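PDB 5BU9: beta-N-acetylhexosaminidase from Beutenbergia cavernae, which probably hydrolyses terminal non-reducing N-acetyl-D-hexosamine residues from N-acetyl-beta-D-hexosaminides, as a glycoside hydrolase of family 3. Local coordinates for residues A[284-289]-A[320-325]; A[288-293]-A[313-318]. One frame throughout, in Å; residues are numbered along the deposited sequence.

Interaction 1. Residues A[284-289]-A[320-325]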
ATOM      1  N   ARG A 284      11.189  -4.861 -11.515  1.00 23.32           N
ATOM      2  CA  ARG A 284      10.028  -4.223 -10.879  1.00 34.27           C
ATOM      3  C   ARG A 284      10.463  -3.412  -9.658  1.00 28.61           C
ATOM      4  O   ARG A 284      10.026  -2.262  -9.449  1.00 29.06           O
ATOM      5  CB  ARG A 284       8.986  -5.257 -10.461  1.00 27.01           C
ATOM      6  CG  ARG A 284       8.440  -6.047 -11.603  1.00 23.22           C
ATOM      7  CD  ARG A 284       7.569  -7.162 -11.124  1.00 23.45           C
ATOM      8  NE  ARG A 284       7.702  -8.263 -12.070  1.00 23.76           N
ATOM      9  CZ  ARG A 284       7.355  -9.514 -11.822  1.00 41.79           C
ATOM     10  NH1 ARG A 284       6.788  -9.855 -10.658  1.00 24.40           N
ATOM     11  NH2 ARG A 284       7.576 -10.420 -12.747  1.00 26.73           N
ATOM     12  N   ALA A 285      11.305  -4.027  -8.831  1.00 30.03           N
ATOM     13  CA  ALA A 285      11.728  -3.373  -7.609  1.00 28.92           C
ATOM     14  C   ALA A 285      12.588  -2.139  -7.940  1.00 34.00           C
ATOM     15  O   ALA A 285      12.393  -1.041  -7.389  1.00 32.38           O
ATOM     16  CB  ALA A 285      12.499  -4.358  -6.698  1.00 23.87           C
ATOM     17  N   ILE A 286      13.533  -2.332  -8.856  1.00 25.04           N
ATOM     18  CA  ILE A 286      14.484  -1.289  -9.202  1.00 24.38           C
ATOM     19  C   ILE A 286      13.757  -0.098  -9.830  1.00 24.44           C
ATOM     20  O   ILE A 286      13.995   1.049  -9.426  1.00 28.52           O
ATOM     21  CB  ILE A 286      15.586  -1.833 -10.117  1.00 30.15           C
ATOM     22  CG1 ILE A 286      16.548  -2.687  -9.290  1.00 25.21           C
ATOM     23  CG2 ILE A 286      16.371  -0.678 -10.760  1.00 25.10           C
ATOM     24  CD1 ILE A 286      17.437  -3.573 -10.125  1.00 24.97           C
ATOM     25  N   LEU A 287      12.860  -0.358 -10.786  1.00 32.74           N
ATOM     26  CA  LEU A 287      12.126   0.731 -11.429  1.00 35.18           C
ATOM     27  C   LEU A 287      11.223   1.469 -10.429  1.00 29.08           C
ATOM     28  O   LEU A 287      11.122   2.695 -10.484  1.00 31.57           O
ATOM     29  CB  LEU A 287      11.294   0.222 -12.612  1.00 26.86           C
ATOM     30  CG  LEU A 287      12.088  -0.295 -13.830  1.00 32.47           C
ATOM     31  CD1 LEU A 287      11.147  -0.976 -14.762  1.00 27.07           C
ATOM     32  CD2 LEU A 287      12.814   0.793 -14.579  1.00 28.76           C
ATOM     33  N   ALA A 288      10.562   0.738  -9.532  1.00 27.83           N
ATOM     34  CA  ALA A 288       9.704   1.374  -8.526  1.00 25.95           C
ATOM     35  C   ALA A 288      10.533   2.366  -7.675  1.00 28.39           C
ATOM     36  O   ALA A 288      10.191   3.537  -7.537  1.00 35.54           O
ATOM     37  CB  ALA A 288       9.038   0.286  -7.638  1.00 33.38           C
ATOM     38  N   ILE A 289      11.637   1.873  -7.128  1.00 25.00           N
ATOM     39  CA  ILE A 289      12.511   2.656  -6.294  1.00 25.70           C
ATOM     40  C   ILE A 289      13.062   3.876  -7.064  1.00 27.33           C
ATOM     41  O   ILE A 289      13.017   5.007  -6.574  1.00 35.68           O
ATOM     42  CB  ILE A 289      13.612   1.757  -5.750  1.00 28.22           C
ATOM     43  CG1 ILE A 289      13.003   0.784  -4.761  1.00 29.09           C
ATOM     44  CG2 ILE A 289      14.731   2.592  -5.070  1.00 26.53           C
ATOM     45  CD1 ILE A 289      13.967  -0.320  -4.332  1.00 27.73           C
ATOM     46  N   PRO A 320      26.285   4.371  -7.579  1.00 36.15           N
ATOM     47  CA  PRO A 320      26.135   5.427  -6.568  1.00 31.80           C
ATOM     48  C   PRO A 320      24.811   6.240  -6.646  1.00 43.48           C
ATOM     49  O   PRO A 320      24.271   6.613  -5.612  1.00 34.10           O
ATOM     50  CB  PRO A 320      27.348   6.338  -6.831  1.00 33.75           C
ATOM     51  CG  PRO A 320      28.365   5.459  -7.547  1.00 35.02           C
ATOM     52  CD  PRO A 320      27.565   4.448  -8.329  1.00 32.65           C
ATOM     53  N   ASP A 321      24.290   6.538  -7.830  1.00 31.40           N
ATOM     54  CA  ASP A 321      23.051   7.295  -7.901  1.00 31.31           C
ATOM     55  C   ASP A 321      21.895   6.455  -7.279  1.00 37.31           C
ATOM     56  O   ASP A 321      21.060   6.954  -6.536  1.00 34.28           O
ATOM     57  CB  ASP A 321      22.712   7.663  -9.340  1.00 32.03           C
ATOM     58  CG  ASP A 321      23.518   8.843  -9.865  1.00 40.60           C
ATOM     59  OD1 ASP A 321      24.062   9.635  -9.056  1.00 50.22           O
ATOM     60  OD2 ASP A 321      23.607   8.979 -11.111  1.00 60.48           O
ATOM     61  N   PHE A 322      21.849   5.169  -7.577  1.00 34.40           N
ATOM     62  CA  PHE A 322      20.783   4.315  -7.062  1.00 31.20           C
ATOM     63  C   PHE A 322      20.963   4.117  -5.549  1.00 30.59           C
ATOM     64  O   PHE A 322      19.994   4.070  -4.807  1.00 32.13           O
ATOM     65  CB  PHE A 322      20.784   2.967  -7.800  1.00 26.83           C
ATOM     66  CG  PHE A 322      19.651   2.050  -7.396  1.00 27.43           C
ATOM     67  CD1 PHE A 322      18.357   2.280  -7.852  1.00 25.72           C
ATOM     68  CD2 PHE A 322      19.876   0.970  -6.555  1.00 28.74           C
ATOM     69  CE1 PHE A 322      17.306   1.432  -7.482  1.00 27.11           C
ATOM     70  CE2 PHE A 322      18.836   0.132  -6.180  1.00 32.73           C
ATOM     71  CZ  PHE A 322      17.548   0.379  -6.622  1.00 24.33           C
ATOM     72  N   ALA A 323      22.207   3.973  -5.106  1.00 30.31           N
ATOM     73  CA  ALA A 323      22.520   3.895  -3.674  1.00 33.83           C
ATOM     74  C   ALA A 323      21.966   5.104  -2.924  1.00 38.49           C
ATOM     75  O   ALA A 323      21.427   4.940  -1.830  1.00 28.70           O
ATOM     76  CB  ALA A 323      24.062   3.776  -3.435  1.00 29.13           C
ATOM     77  N   ALA A 324      22.096   6.302  -3.502  1.00 29.55           N
ATOM     78  CA  ALA A 324      21.657   7.513  -2.820  1.00 35.01           C
ATOM     79  C   ALA A 324      20.132   7.522  -2.772  1.00 35.08           C
ATOM     80  O   ALA A 324      19.535   7.911  -1.765  1.00 39.74           O
ATOM     81  CB  ALA A 324      22.216   8.790  -3.505  1.00 32.26           C
ATOM     82  N   ILE A 325      19.507   7.040  -3.838  1.00 34.33           N
ATOM     83  CA  ILE A 325      18.053   6.919  -3.885  1.00 28.01           C
ATOM     84  C   ILE A 325      17.537   5.935  -2.822  1.00 44.00           C
ATOM     85  O   ILE A 325      16.586   6.231  -2.083  1.00 33.12           O
ATOM     86  CB  ILE A 325      17.591   6.534  -5.305  1.00 34.77           C
ATOM     87  CG1 ILE A 325      17.787   7.751  -6.245  1.00 31.64           C
ATOM     88  CG2 ILE A 325      16.112   6.033  -5.293  1.00 28.64           C
ATOM     89  CD1 ILE A 325      17.591   7.423  -7.744  1.00 30.62           C
TER
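Phe322 reaches from helix 320-336 to Ile286 and Ile289 on helix 281-291, and Ile325 completes a small apolar patch in the outer helical layer of the TIM-barrel-like domain of this family 3 glycosidase. The two helix segments cross at 73°, with an axis distance of 11.2 Å, so they do not mesh backbone to backbone and the long side chains span the gap. Two of the three apolar contacts fall on the outer end of the phenyl ring of Phe322, at CE1. Phe322 CG lies anti to the backbone N (chi1 -176°), which carries the ring out from its helix towards the isoleucines. Phe322 CE1 meets Ile289 CG2 at 3.7 Å and Ile286 CG2 at 4.0 Å, and each isoleucine side chain crosses the phenylalanine at about a right angle. The same methyl, Ile289 CG2, also meets Ile325 CG2 at 3.7 Å, so it touches both the ring and the neighbouring branched chain. Shortening Phe322 to an alanine would probably deprive Ile286 and Ile289 of their aromatic neighbour and open a gap between the two helices. Helix 305-318 closes in through Lys315, which touches both Ile286 and Phe322. Contacts with backbone oxygens are the second kind, and no hydrogen bond joins the segments. Ile286 O lies at the ring edge, near its plane, 3.9 Å from Phe322 CE1. One turn on, the methyl CG2 of Ile325 rests 3.5 Å from the carbonyl oxygen of Ile289.

Interaction 2. Residues A[288-293]-A[313-318]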
ATOM      1  N   ALA A 288      10.562   0.738  -9.532  1.00 27.83           N
ATOM      2  CA  ALA A 288       9.704   1.374  -8.526  1.00 25.95           C
ATOM      3  C   ALA A 288      10.533   2.366  -7.675  1.00 28.39           C
ATOM      4  O   ALA A 288      10.191   3.537  -7.537  1.00 35.54           O
ATOM      5  CB  ALA A 288       9.038   0.286  -7.638  1.00 33.38           C
ATOM      6  N   ILE A 289      11.637   1.873  -7.128  1.00 25.00           N
ATOM      7  CA  ILE A 289      12.511   2.656  -6.294  1.00 25.70           C
ATOM      8  C   ILE A 289      13.062   3.876  -7.064  1.00 27.33           C
ATOM      9  O   ILE A 289      13.017   5.007  -6.574  1.00 35.68           O
ATOM     10  CB  ILE A 289      13.612   1.757  -5.750  1.00 28.22           C
ATOM     11  CG1 ILE A 289      13.003   0.784  -4.761  1.00 29.09           C
ATOM     12  CG2 ILE A 289      14.731   2.592  -5.070  1.00 26.53           C
ATOM     13  CD1 ILE A 289      13.967  -0.320  -4.332  1.00 27.73           C
ATOM     14  N   GLU A 290      13.519   3.674  -8.293  1.00 27.11           N
ATOM     15  CA  GLU A 290      14.044   4.806  -9.062  1.00 36.52           C
ATOM     16  C   GLU A 290      12.995   5.873  -9.301  1.00 27.13           C
ATOM     17  O   GLU A 290      13.338   7.051  -9.412  1.00 28.05           O
ATOM     18  CB  GLU A 290      14.616   4.355 -10.422  1.00 27.73           C
ATOM     19  CG  GLU A 290      15.903   3.575 -10.306  1.00 33.82           C
ATOM     20  CD  GLU A 290      16.472   3.159 -11.669  1.00 39.03           C
ATOM     21  OE1 GLU A 290      15.689   2.932 -12.621  1.00 43.40           O
ATOM     22  OE2 GLU A 290      17.708   3.077 -11.795  1.00 41.92           O
ATOM     23  N   ALA A 291      11.724   5.472  -9.414  1.00 30.48           N
ATOM     24  CA  ALA A 291      10.609   6.424  -9.594  1.00 32.26           C
ATOM     25  C   ALA A 291      10.332   7.259  -8.339  1.00 44.19           C
ATOM     26  O   ALA A 291       9.748   8.341  -8.424  1.00 34.10           O
ATOM     27  CB  ALA A 291       9.327   5.684 -10.009  1.00 31.41           C
ATOM     28  N   GLY A 292      10.717   6.740  -7.176  1.00 30.01           N
ATOM     29  CA  GLY A 292      10.580   7.469  -5.922  1.00 28.58           C
ATOM     30  C   GLY A 292       9.799   6.636  -4.909  1.00 43.06           C
ATOM     31  O   GLY A 292       9.295   7.169  -3.941  1.00 39.11           O
ATOM     32  N   THR A 293       9.663   5.333  -5.159  1.00 27.70           N
ATOM     33  CA  THR A 293       9.000   4.414  -4.243  1.00 26.68           C
ATOM     34  C   THR A 293       9.820   4.124  -2.982  1.00 38.63           C
ATOM     35  O   THR A 293      11.030   3.885  -3.066  1.00 31.44           O
ATOM     36  CB  THR A 293       8.751   3.076  -4.923  1.00 32.02           C
ATOM     37  OG1 THR A 293       7.854   3.270  -6.013  1.00 29.08           O
ATOM     38  CG2 THR A 293       8.171   2.066  -3.946  1.00 33.97           C
ATOM     39  N   VAL A 313      20.032  -4.712  -3.503  1.00 30.82           N
ATOM     40  CA  VAL A 313      21.315  -4.608  -2.811  1.00 28.56           C
ATOM     41  C   VAL A 313      22.452  -4.522  -3.812  1.00 45.56           C
ATOM     42  O   VAL A 313      23.303  -3.643  -3.713  1.00 38.29           O
ATOM     43  CB  VAL A 313      21.571  -5.799  -1.851  1.00 31.06           C
ATOM     44  CG1 VAL A 313      23.049  -5.791  -1.382  1.00 27.73           C
ATOM     45  CG2 VAL A 313      20.674  -5.727  -0.673  1.00 27.67           C
ATOM     46  N   ALA A 314      22.473  -5.430  -4.786  1.00 30.96           N
ATOM     47  CA  ALA A 314      23.601  -5.474  -5.713  1.00 29.86           C
ATOM     48  C   ALA A 314      23.692  -4.184  -6.527  1.00 35.06           C
ATOM     49  O   ALA A 314      24.792  -3.688  -6.788  1.00 37.15           O
ATOM     50  CB  ALA A 314      23.503  -6.679  -6.631  1.00 28.11           C
ATOM     51  N   LYS A 315      22.553  -3.603  -6.905  1.00 28.31           N
ATOM     52  CA  LYS A 315      22.635  -2.377  -7.709  1.00 33.81           C
ATOM     53  C   LYS A 315      23.102  -1.168  -6.863  1.00 31.63           C
ATOM     54  O   LYS A 315      23.798  -0.313  -7.368  1.00 39.90           O
ATOM     55  CB  LYS A 315      21.305  -2.080  -8.384  1.00 26.11           C
ATOM     56  CG  LYS A 315      21.325  -0.815  -9.323  1.00 26.69           C
ATOM     57  CD  LYS A 315      19.974  -0.577  -9.935  1.00 31.85           C
ATOM     58  CE  LYS A 315      19.907   0.712 -10.734  1.00 33.41           C
ATOM     59  NZ  LYS A 315      20.635   0.635 -12.002  1.00 33.17           N
ATOM     60  N   ALA A 316      22.728  -1.135  -5.586  1.00 33.92           N
ATOM     61  CA  ALA A 316      23.191  -0.112  -4.663  1.00 39.66           C
ATOM     62  C   ALA A 316      24.698  -0.215  -4.536  1.00 37.31           C
ATOM     63  O   ALA A 316      25.362   0.794  -4.457  1.00 33.81           O
ATOM     64  CB  ALA A 316      22.531  -0.254  -3.288  1.00 30.31           C
ATOM     65  N   GLN A 317      25.241  -1.429  -4.525  1.00 31.69           N
ATOM     66  CA  GLN A 317      26.689  -1.589  -4.375  1.00 42.80           C
ATOM     67  C   GLN A 317      27.501  -1.135  -5.630  1.00 30.89           C
ATOM     68  O   GLN A 317      28.640  -0.689  -5.506  1.00 56.24           O
ATOM     69  CB  GLN A 317      27.010  -3.041  -4.022  1.00 30.13           C
ATOM     70  CG  GLN A 317      26.555  -3.479  -2.626  1.00 39.84           C
ATOM     71  CD  GLN A 317      26.592  -5.010  -2.454  1.00 70.04           C
ATOM     72  OE1 GLN A 317      26.556  -5.765  -3.435  1.00 46.05           O
ATOM     73  NE2 GLN A 317      26.663  -5.466  -1.209  1.00 46.11           N
ATOM     74  N   ALA A 318      26.875  -1.221  -6.811  1.00 37.09           N
ATOM     75  CA  ALA A 318      27.477  -0.930  -8.122  1.00 41.70           C
ATOM     76  C   ALA A 318      27.199   0.481  -8.664  1.00 33.70           C
ATOM     77  O   ALA A 318      27.874   0.945  -9.579  1.00 43.29           O
ATOM     78  CB  ALA A 318      26.974  -1.975  -9.185  1.00 30.34           C
TER
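Glu290 and Lys315 bring their side chains together at about a right angle, joining the last turn of helix 281-291 to helix 305-318 at the surface of the TIM-barrel-like domain. The glutamate chain is extended beyond CG and presents one carboxylate oxygen, OE2, to the lysine. Lys315 comes across with its first three side-chain torsions all near 180°, then bends at its last one (chi4 73°), which leaves its CE methylene nearer the carboxylate than its amino group. Accordingly, Glu290 OE2 lies 3.4 Å from Lys315 CE but 3.8 Å from Lys315 NZ, a long salt bridge without a hydrogen bond. Phe322 of helix 320-336 touches both side chains, giving the charged pair an aromatic neighbour.

Just beyond Glu290 the helix ends in a Schellman motif. Thr293 N bonds back to Ala288 O at 3.0 Å, and Gly292 N to Ile289 O at 2.9 Å. Gly292 has a positive phi of 125°, and a beta carbon there would collide with the carbonyl oxygen of Ala291. Helix 248-258 supplies donors to the carbonyls of this turn: Arg248 NH1, Ser252 OG and Arg256 NH2 bond to the oxygens of Glu290, Ala291 and Gly292 in that order.

Lys315 NZ also has a long, weak ion pair with Asp319 OD2, so its positive charge is probably shared, loosely, between two acidic groups. The long Glu290-Lys315 pair, with no hydrogen bond between them, is likely to act mainly through electrostatics and to hold the carboxylate only loosely. The acidic neighbours would be expected to favour the protonated lysine, while the partial exposure of Glu290 and Lys315 probably lets solvent weaken the attraction.

How the interactions relate
Interactions 1 and 2 share Ala288 and Ile289, and their centres lie only 2 Å apart. Both start from helix 281-291 and run to helices 320-336 and 305-318, which follow each other in the chain. The aliphatic part of Lys315 ties the two together: its CG lies 3.6 Å from Phe322 CD2, and its CD 3.7 Å from Ile286 CG2. Ala323 CB also packs against Ala316 O at 3.4 Å. An apolar three-helix junction thus carries a charged pair at its rim. Both contacts are centred about 19 Å from the centre of the chain, in the helical layer around the barrel strands, and neither includes a bound ligand.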